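Local coordinates for protein mannan endo-1,4-beta-mannosidase (Cryptopygus antarcticus, PDB 4OOU) that hydrolyses internal beta-1,4-mannosidic linkages in the backbones of mannans, galactomannans and glucomannans, as a secreted TIM-barrel enzyme of glycosyl hydrolase family 5, at residues Q192-T200 with R255-A266; L179-P188 with G207-I218. All coordinates share one frame; numbering follows the deposited sequence.

Contact 1. Residues Q192-T200 with R255-A266; sequences QNSCYDTST and RNHYKDSCLTGA
H257 NE2 donates to the carbonyl oxygen D197 O over 3.3 Å, in a bond of moderate straightness (154° at the hydrogen). The acceptor lies in the plane of the imidazole, at its edge, whereas the donor stands well above the plane of the D197 carbonyl. With CG anti to its own carbonyl carbon (chi1 -79°), H257 turns the edge of its ring to the carbonyl oxygens of C195 and D197. T198 brings its methyl CG2 obliquely to within 3.6 Å of H257 NE2, while T198 OG1 is taken by the backbone of G189. On the imidazole, CG of R255 rests over one face near the rim; the same arginine chain runs on beside S194, whose OG lies over a face of the guanidinium, and its NH1 ends in a salt bridge to D250.

Beyond the histidine, a disulfide joins C195 SG to C262 SG at 2.1 Å with a chi3 of -81°, close to the relaxed right angle of such bonds. It ties the irregular loop to the chain near the start of helix 260-267. Y196, next in the chain, sets out away from the helix, yet its ring end comes back to it, where OH lies 3.6 Å from CB of A266, with the methyl at the ring edge.

Between these two segments, one covalent link and one side-chain-to-backbone bond do the joining, so the disulfide probably carries much of this attachment.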
loop_
_atom_site.group_PDB
_atom_site.type_symbol
_atom_site.label_atom_id
_atom_site.label_comp_id
_atom_site.label_asym_id
_atom_site.label_seq_id
_atom_site.Cartn_x
_atom_site.Cartn_y
_atom_site.Cartn_z
ATOM N N GLN A 192 22.542 -4.204 17.390
ATOM C CA GLN A 192 22.516 -3.222 18.494
ATOM C C GLN A 192 21.396 -2.171 18.313
ATOM O O GLN A 192 20.651 -1.854 19.264
ATOM C CB GLN A 192 23.883 -2.534 18.633
ATOM N N ASN A 193 21.292 -1.655 17.083
ATOM C CA ASN A 193 20.286 -0.658 16.679
ATOM C C ASN A 193 18.927 -1.324 16.450
ATOM O O ASN A 193 18.806 -2.201 15.597
ATOM C CB ASN A 193 20.754 0.021 15.385
ATOM C CG ASN A 193 19.812 1.113 14.895
ATOM O OD1 ASN A 193 20.175 1.870 13.994
ATOM N ND2 ASN A 193 18.605 1.188 15.451
ATOM N N SER A 194 17.912 -0.891 17.195
ATOM C CA SER A 194 16.662 -1.646 17.305
ATOM C C SER A 194 15.670 -1.440 16.144
ATOM O O SER A 194 14.729 -2.235 16.003
ATOM C CB SER A 194 15.991 -1.361 18.641
ATOM O OG SER A 194 15.422 -0.075 18.635
ATOM N N CYS A 195 15.870 -0.385 15.343
ATOM C CA CYS A 195 15.394 -0.365 13.961
ATOM C C CYS A 195 15.742 -1.598 13.115
ATOM O O CYS A 195 15.010 -1.882 12.152
ATOM C CB CYS A 195 15.956 0.818 13.169
ATOM S SG CYS A 195 15.483 2.431 13.778
ATOM N N TYR A 196 16.869 -2.266 13.400
ATOM C CA TYR A 196 17.296 -3.450 12.628
ATOM C C TYR A 196 17.101 -4.788 13.387
ATOM O O TYR A 196 17.061 -5.843 12.768
ATOM C CB TYR A 196 18.747 -3.289 12.115
ATOM C CG TYR A 196 19.061 -1.948 11.437
ATOM C CD1 TYR A 196 18.099 -1.285 10.660
ATOM C CD2 TYR A 196 20.318 -1.329 11.588
ATOM C CE1 TYR A 196 18.378 -0.048 10.064
ATOM C CE2 TYR A 196 20.611 -0.103 10.983
ATOM C CZ TYR A 196 19.634 0.536 10.219
ATOM O OH TYR A 196 19.875 1.749 9.597
ATOM N N ASP A 197 16.955 -4.768 14.711
ATOM C CA ASP A 197 16.831 -6.033 15.453
ATOM C C ASP A 197 15.468 -6.658 15.202
ATOM O O ASP A 197 14.461 -6.020 15.464
ATOM C CB ASP A 197 17.022 -5.816 16.962
ATOM C CG ASP A 197 17.002 -7.126 17.754
ATOM O OD1 ASP A 197 15.920 -7.731 17.935
ATOM O OD2 ASP A 197 18.084 -7.545 18.212
ATOM N N THR A 198 15.437 -7.895 14.721
ATOM C CA THR A 198 14.179 -8.554 14.358
ATOM C C THR A 198 14.141 -9.987 14.914
ATOM O O THR A 198 13.535 -10.917 14.346
ATOM C CB THR A 198 13.970 -8.547 12.816
ATOM O OG1 THR A 198 15.027 -9.231 12.120
ATOM C CG2 THR A 198 13.902 -7.113 12.265
ATOM N N SER A 199 14.785 -10.140 16.060
ATOM C CA SER A 199 15.032 -11.449 16.625
ATOM C C SER A 199 13.769 -12.089 17.141
ATOM O O SER A 199 13.733 -13.304 17.347
ATOM C CB SER A 199 16.096 -11.385 17.738
ATOM O OG SER A 199 15.899 -10.292 18.599
ATOM N N THR A 200 12.730 -11.292 17.336
ATOM C CA THR A 200 11.441 -11.848 17.741
ATOM C C THR A 200 10.579 -12.367 16.582
ATOM O O THR A 200 9.582 -13.010 16.821
ATOM C CB THR A 200 10.628 -10.784 18.481
ATOM O OG1 THR A 200 10.341 -9.727 17.566
ATOM C CG2 THR A 200 11.445 -10.240 19.662
ATOM N N ARG A 255 7.854 -3.409 17.767
ATOM C CA ARG A 255 8.710 -2.365 17.234
ATOM C C ARG A 255 8.114 -1.761 15.976
ATOM O O ARG A 255 7.664 -2.482 15.102
ATOM C CB ARG A 255 10.073 -2.974 16.920
ATOM C CG ARG A 255 11.106 -2.011 16.346
ATOM C CD ARG A 255 11.669 -1.054 17.384
ATOM N NE ARG A 255 12.042 -1.731 18.631
ATOM C CZ ARG A 255 11.589 -1.409 19.846
ATOM N NH1 ARG A 255 10.736 -0.397 20.023
ATOM N NH2 ARG A 255 12.002 -2.112 20.899
ATOM N N ASN A 256 8.100 -0.440 15.894
ATOM C CA ASN A 256 7.743 0.264 14.659
ATOM C C ASN A 256 9.018 0.409 13.835
ATOM O O ASN A 256 9.813 1.314 14.076
ATOM C CB ASN A 256 7.143 1.644 14.982
ATOM C CG ASN A 256 6.722 2.435 13.742
ATOM O OD1 ASN A 256 6.914 2.017 12.584
ATOM N ND2 ASN A 256 6.144 3.608 13.988
ATOM N N HIS A 257 9.204 -0.468 12.851
ATOM C CA HIS A 257 10.421 -0.450 12.061
ATOM C C HIS A 257 10.468 0.581 10.964
ATOM O O HIS A 257 11.491 0.676 10.307
ATOM C CB HIS A 257 10.681 -1.814 11.424
ATOM C CG HIS A 257 11.271 -2.797 12.365
ATOM N ND1 HIS A 257 10.503 -3.650 13.123
ATOM C CD2 HIS A 257 12.558 -3.053 12.690
ATOM C CE1 HIS A 257 11.291 -4.405 13.869
ATOM N NE2 HIS A 257 12.547 -4.059 13.630
ATOM N N TYR A 258 9.395 1.349 10.764
ATOM C CA TYR A 258 9.292 2.238 9.601
ATOM C C TYR A 258 9.055 3.714 9.956
ATOM O O TYR A 258 8.724 4.525 9.080
ATOM C CB TYR A 258 8.219 1.711 8.640
ATOM C CG TYR A 258 8.411 0.240 8.241
ATOM C CD1 TYR A 258 7.889 -0.771 9.002
ATOM C CD2 TYR A 258 9.101 -0.116 7.103
ATOM C CE1 TYR A 258 8.039 -2.093 8.645
ATOM C CE2 TYR A 258 9.262 -1.436 6.741
ATOM C CZ TYR A 258 8.724 -2.428 7.523
ATOM O OH TYR A 258 8.871 -3.772 7.197
ATOM N N LYS A 259 9.255 4.067 11.227
ATOM C CA LYS A 259 9.233 5.483 11.645
ATOM C C LYS A 259 10.307 6.305 10.950
ATOM O O LYS A 259 11.364 5.790 10.618
ATOM C CB LYS A 259 9.326 5.664 13.189
ATOM C CG LYS A 259 10.345 4.851 14.009
ATOM C CD LYS A 259 9.948 4.942 15.492
ATOM C CE LYS A 259 10.973 4.377 16.480
ATOM N NZ LYS A 259 10.816 2.926 16.808
ATOM N N ASP A 260 10.014 7.576 10.711
ATOM C CA ASP A 260 11.006 8.493 10.129
ATOM C C ASP A 260 12.448 8.162 10.580
ATOM O O ASP A 260 13.266 7.783 9.737
ATOM C CB ASP A 260 10.674 9.952 10.465
ATOM C CG ASP A 260 9.402 10.459 9.778
ATOM O OD1 ASP A 260 8.458 9.673 9.456
ATOM O OD2 ASP A 260 9.345 11.691 9.576
ATOM N N SER A 261 12.764 8.273 11.879
ATOM C CA SER A 261 14.164 8.034 12.370
ATOM C C SER A 261 14.825 6.796 11.707
ATOM O O SER A 261 15.924 6.900 11.127
ATOM C CB SER A 261 14.283 7.987 13.930
ATOM O OG SER A 261 13.979 6.718 14.503
ATOM N N CYS A 262 14.121 5.667 11.738
ATOM C CA CYS A 262 14.644 4.404 11.227
ATOM C C CYS A 262 14.956 4.378 9.721
ATOM O O CYS A 262 15.980 3.820 9.318
ATOM C CB CYS A 262 13.655 3.262 11.506
ATOM S SG CYS A 262 13.536 2.737 13.205
ATOM N N LEU A 263 14.041 4.887 8.903
ATOM C CA LEU A 263 14.228 4.885 7.456
ATOM C C LEU A 263 15.372 5.791 7.099
ATOM O O LEU A 263 16.264 5.428 6.298
ATOM C CB LEU A 263 12.999 5.419 6.711
ATOM C CG LEU A 263 11.742 4.568 6.673
ATOM C CD1 LEU A 263 10.680 5.270 5.830
ATOM C CD2 LEU A 263 12.029 3.162 6.178
ATOM N N THR A 264 15.297 6.984 7.677
ATOM C CA THR A 264 16.240 8.060 7.409
ATOM C C THR A 264 17.677 7.634 7.828
ATOM O O THR A 264 18.635 7.802 7.073
ATOM C CB THR A 264 15.670 9.357 8.055
ATOM O OG1 THR A 264 15.350 10.291 7.009
ATOM C CG2 THR A 264 16.552 9.962 9.159
ATOM N N GLY A 265 17.794 7.002 8.992
ATOM C CA GLY A 265 19.037 6.370 9.422
ATOM C C GLY A 265 19.474 5.109 8.691
ATOM O O GLY A 265 20.538 4.599 8.962
ATOM N N ALA A 266 18.688 4.589 7.766
ATOM C CA ALA A 266 19.115 3.398 7.007
ATOM C C ALA A 266 19.809 3.767 5.691
ATOM O O ALA A 266 20.722 3.073 5.228
ATOM C CB ALA A 266 17.925 2.496 6.716
#

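Contact 2. Residues L179-P188 with G207-I218; sequences LNEPEGTLQP and GWGGKKFPMKQI
W208 lays its indole against G184, whose CA sits 3.4 Å above the centroid of the six-membered ring, only 10° off the normal. This CH-pi contact leaves little room for a side chain: a CB on G184 would press on CZ2 of W208. Placing CG between the backbone N and the carbonyl carbon (chi1 75°) swings the indole back over the glycine. OE1 of E181 lies at the indole edge, 3.2 Å from CZ2 of W208, the carboxylate plane nearly perpendicular to the ring; OE2 of E181 is bonded to H280.

The type I turn G207-G210 wraps around residues 183-185. G207 N bonds E183 O, and G209 N bonds G184 O at 2.8 Å. T185 O is gripped twice, by K212 N from above its carbonyl plane and by F213 N nearly end-on at 2.9 Å. The threonine side chain lies alongside the F213 ring, OG1 at the ring edge and bonded to G134 O, while K212 CB covers one face and F146 stacks on the ring. An alanine in place of F213 would probably leave T185 and K212 CB without their aromatic neighbour and open a gap beside F146.

On the helix side, I218 pushes CD1 into the hollow between P182 and L186, 3.5 Å from P182 O. Farther out, the P188 ring crosses the K211 side chain at about a right angle, its CD against K211 CG, and Q187 lies alongside P214.

Backbone bonds therefore fix the loop that follows E181, probably the proton donor/acceptor, with the substrate-binding W208 packed on G184 and reaching E181 OE1.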
loop_
_atom_site.group_PDB
_atom_site.type_symbol
_atom_site.label_atom_id
_atom_site.label_comp_id
_atom_site.label_asym_id
_atom_site.label_seq_id
_atom_site.Cartn_x
_atom_site.Cartn_y
_atom_site.Cartn_z
ATOM N N LEU A 179 6.651 -1.138 -1.026
ATOM C CA LEU A 179 6.869 -2.572 -0.899
ATOM C C LEU A 179 5.770 -3.149 -0.024
ATOM O O LEU A 179 5.389 -2.546 0.976
ATOM C CB LEU A 179 8.242 -2.806 -0.309
ATOM C CG LEU A 179 8.711 -4.253 -0.170
ATOM C CD1 LEU A 179 8.874 -4.941 -1.527
ATOM C CD2 LEU A 179 10.015 -4.289 0.614
ATOM N N ASN A 180 5.220 -4.286 -0.439
ATOM C CA ASN A 180 4.106 -4.916 0.267
ATOM C C ASN A 180 4.666 -6.055 1.134
ATOM O O ASN A 180 5.460 -6.880 0.641
ATOM C CB ASN A 180 3.099 -5.485 -0.736
ATOM C CG ASN A 180 2.098 -6.463 -0.086
ATOM O OD1 ASN A 180 1.106 -6.033 0.514
ATOM N ND2 ASN A 180 2.363 -7.769 -0.187
ATOM N N GLU A 181 4.256 -6.108 2.394
ATOM C CA GLU A 181 4.710 -7.159 3.321
ATOM C C GLU A 181 6.231 -7.445 3.227
ATOM O O GLU A 181 6.675 -8.535 2.854
ATOM C CB GLU A 181 3.840 -8.434 3.175
ATOM C CG GLU A 181 2.346 -8.114 3.322
ATOM C CD GLU A 181 1.446 -9.310 3.645
ATOM O OE1 GLU A 181 1.863 -10.502 3.488
ATOM O OE2 GLU A 181 0.283 -9.033 4.063
ATOM N N PRO A 182 7.035 -6.435 3.549
ATOM C CA PRO A 182 8.482 -6.598 3.509
ATOM C C PRO A 182 8.954 -7.744 4.385
ATOM O O PRO A 182 10.049 -8.238 4.185
ATOM C CB PRO A 182 8.997 -5.279 4.096
ATOM C CG PRO A 182 7.895 -4.295 3.872
ATOM C CD PRO A 182 6.625 -5.080 3.959
ATOM N N GLU A 183 8.133 -8.137 5.352
ATOM C CA GLU A 183 8.475 -9.180 6.343
ATOM C C GLU A 183 8.488 -10.570 5.742
ATOM O O GLU A 183 9.011 -11.520 6.361
ATOM C CB GLU A 183 7.490 -9.179 7.527
ATOM C CG GLU A 183 7.426 -7.850 8.269
ATOM C CD GLU A 183 6.557 -6.809 7.567
ATOM O OE1 GLU A 183 5.527 -7.220 6.952
ATOM O OE2 GLU A 183 6.913 -5.597 7.647
ATOM N N GLY A 184 7.909 -10.687 4.550
ATOM C CA GLY A 184 7.879 -11.938 3.818
ATOM C C GLY A 184 9.253 -12.440 3.416
ATOM O O GLY A 184 9.536 -13.616 3.522
ATOM N N THR A 185 10.099 -11.517 2.959
ATOM C CA THR A 185 11.406 -11.853 2.429
ATOM C C THR A 185 12.471 -11.280 3.350
ATOM O O THR A 185 13.639 -11.156 2.992
ATOM C CB THR A 185 11.542 -11.364 0.967
ATOM O OG1 THR A 185 11.029 -10.025 0.836
ATOM C CG2 THR A 185 10.766 -12.289 0.075
ATOM N N LEU A 186 12.047 -10.952 4.562
ATOM C CA LEU A 186 12.922 -10.430 5.606
ATOM C C LEU A 186 13.836 -11.547 6.074
ATOM O O LEU A 186 13.409 -12.676 6.095
ATOM C CB LEU A 186 12.057 -9.948 6.772
ATOM C CG LEU A 186 12.560 -9.199 8.012
ATOM C CD1 LEU A 186 11.898 -9.753 9.272
ATOM C CD2 LEU A 186 14.070 -9.189 8.166
ATOM N N GLN A 187 15.083 -11.213 6.419
ATOM C CA GLN A 187 16.053 -12.135 7.058
ATOM C C GLN A 187 16.222 -11.735 8.526
ATOM O O GLN A 187 16.962 -10.798 8.842
ATOM C CB GLN A 187 17.414 -12.055 6.341
ATOM C CG GLN A 187 18.513 -12.968 6.872
ATOM C CD GLN A 187 19.804 -12.775 6.107
ATOM O OE1 GLN A 187 20.453 -11.756 6.226
ATOM N NE2 GLN A 187 20.172 -13.749 5.314
ATOM N N PRO A 188 15.512 -12.416 9.432
ATOM C CA PRO A 188 15.558 -11.940 10.813
ATOM C C PRO A 188 16.901 -12.220 11.506
ATOM O O PRO A 188 17.609 -13.146 11.117
ATOM C CB PRO A 188 14.392 -12.699 11.498
ATOM C CG PRO A 188 13.589 -13.316 10.400
ATOM C CD PRO A 188 14.543 -13.508 9.257
ATOM N N GLY A 207 9.678 -14.248 7.158
ATOM C CA GLY A 207 10.640 -14.995 6.346
ATOM C C GLY A 207 9.979 -16.040 5.483
ATOM O O GLY A 207 10.658 -16.827 4.847
ATOM N N TRP A 208 8.653 -16.053 5.438
ATOM C CA TRP A 208 7.922 -17.155 4.793
ATOM C C TRP A 208 8.195 -17.224 3.267
ATOM O O TRP A 208 8.061 -18.302 2.630
ATOM C CB TRP A 208 6.404 -17.069 5.109
ATOM C CG TRP A 208 5.625 -16.014 4.367
ATOM C CD1 TRP A 208 5.002 -16.149 3.154
ATOM C CD2 TRP A 208 5.370 -14.674 4.791
ATOM N NE1 TRP A 208 4.398 -14.969 2.798
ATOM C CE2 TRP A 208 4.607 -14.053 3.783
ATOM C CE3 TRP A 208 5.721 -13.937 5.912
ATOM C CZ2 TRP A 208 4.192 -12.733 3.868
ATOM C CZ3 TRP A 208 5.298 -12.610 5.998
ATOM C CH2 TRP A 208 4.540 -12.030 4.983
ATOM N N GLY A 209 8.573 -16.075 2.697
ATOM C CA GLY A 209 8.952 -16.013 1.298
ATOM C C GLY A 209 10.411 -16.344 1.069
ATOM O O GLY A 209 10.916 -16.225 -0.030
ATOM N N GLY A 210 11.080 -16.819 2.095
ATOM C CA GLY A 210 12.503 -17.028 2.028
ATOM C C GLY A 210 13.197 -15.829 2.671
ATOM O O GLY A 210 12.762 -14.681 2.512
ATOM N N LYS A 211 14.291 -16.102 3.375
ATOM C CA LYS A 211 14.926 -15.109 4.203
ATOM C C LYS A 211 16.032 -14.421 3.433
ATOM O O LYS A 211 17.189 -14.779 3.576
ATOM C CB LYS A 211 15.432 -15.759 5.501
ATOM C CG LYS A 211 14.304 -16.020 6.512
ATOM C CD LYS A 211 14.479 -17.298 7.342
ATOM C CE LYS A 211 13.790 -17.178 8.700
ATOM N NZ LYS A 211 14.135 -18.228 9.691
ATOM N N LYS A 212 15.663 -13.405 2.649
ATOM C CA LYS A 212 16.581 -12.758 1.686
ATOM C C LYS A 212 17.265 -11.479 2.160
ATOM O O LYS A 212 18.440 -11.275 1.901
ATOM C CB LYS A 212 15.829 -12.437 0.375
ATOM C CG LYS A 212 15.021 -13.615 -0.156
ATOM C CD LYS A 212 14.385 -13.316 -1.500
ATOM C CE LYS A 212 13.439 -14.443 -1.923
ATOM N NZ LYS A 212 14.155 -15.695 -2.306
ATOM N N PHE A 213 16.516 -10.606 2.817
ATOM C CA PHE A 213 16.984 -9.263 3.120
ATOM C C PHE A 213 17.016 -8.970 4.629
ATOM O O PHE A 213 16.039 -9.214 5.339
ATOM C CB PHE A 213 16.061 -8.229 2.484
ATOM C CG PHE A 213 15.632 -8.554 1.077
ATOM C CD1 PHE A 213 16.547 -8.537 0.041
ATOM C CD2 PHE A 213 14.300 -8.831 0.789
ATOM C CE1 PHE A 213 16.151 -8.821 -1.241
ATOM C CE2 PHE A 213 13.907 -9.112 -0.505
ATOM C CZ PHE A 213 14.834 -9.113 -1.520
ATOM N N PRO A 214 18.125 -8.408 5.124
ATOM C CA PRO A 214 18.092 -7.884 6.468
ATOM C C PRO A 214 17.336 -6.546 6.538
ATOM O O PRO A 214 17.350 -5.735 5.577
ATOM C CB PRO A 214 19.571 -7.691 6.802
ATOM C CG PRO A 214 20.315 -8.498 5.797
ATOM C CD PRO A 214 19.484 -8.393 4.571
ATOM N N MET A 215 16.686 -6.315 7.677
ATOM C CA MET A 215 15.923 -5.100 7.852
ATOM C C MET A 215 16.695 -3.908 7.346
ATOM O O MET A 215 16.111 -3.009 6.742
ATOM C CB MET A 215 15.580 -4.878 9.306
ATOM C CG MET A 215 14.477 -3.865 9.505
ATOM S SD MET A 215 12.891 -4.594 9.129
ATOM C CE MET A 215 12.310 -3.307 8.043
ATOM N N LYS A 216 18.003 -3.886 7.583
ATOM C CA LYS A 216 18.782 -2.745 7.146
ATOM C C LYS A 216 18.629 -2.507 5.641
ATOM O O LYS A 216 18.418 -1.375 5.220
ATOM C CB LYS A 216 20.269 -2.860 7.511
ATOM C CG LYS A 216 21.053 -1.646 6.993
ATOM C CD LYS A 216 22.444 -1.463 7.577
ATOM C CE LYS A 216 22.923 -0.065 7.229
ATOM N NZ LYS A 216 24.337 0.145 7.611
ATOM N N GLN A 217 18.756 -3.554 4.834
ATOM C CA GLN A 217 18.634 -3.376 3.384
ATOM C C GLN A 217 17.212 -3.038 3.009
ATOM O O GLN A 217 16.982 -2.100 2.225
ATOM C CB GLN A 217 19.116 -4.588 2.608
ATOM C CG GLN A 217 20.580 -4.916 2.859
ATOM C CD GLN A 217 21.479 -3.733 2.602
ATOM O OE1 GLN A 217 21.530 -3.198 1.488
ATOM N NE2 GLN A 217 22.189 -3.296 3.644
ATOM N N ILE A 218 16.251 -3.754 3.593
ATOM C CA ILE A 218 14.836 -3.385 3.400
ATOM C C ILE A 218 14.613 -1.885 3.579
ATOM O O ILE A 218 14.096 -1.232 2.679
ATOM C CB ILE A 218 13.856 -4.121 4.344
ATOM C CG1 ILE A 218 13.778 -5.622 3.985
ATOM C CG2 ILE A 218 12.482 -3.451 4.266
ATOM C CD1 ILE A 218 12.941 -6.464 4.915
#

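In the fold
The two contacts lie about 13 Å apart, centre to centre, on the same side of the chain's centre, and their segments alternate along the chain: 179-188, 192-200, 207-218, then 255-266. Contact 2 joins the end of strand 179-180 to the start of helix 215-232, closing the base of the long loop between them; contact 1 ties the middle of that loop to helix 260-267 and the loop leading into it. They meet directly where Y258 OH probably bonds E183 OE2 and where T198 packs on P188. Helix 215-232 links them further, touched by Y258, L263 and A266. Together they hold a loop that carries the substrate-binding residues Q187 and W208 and lies near W243.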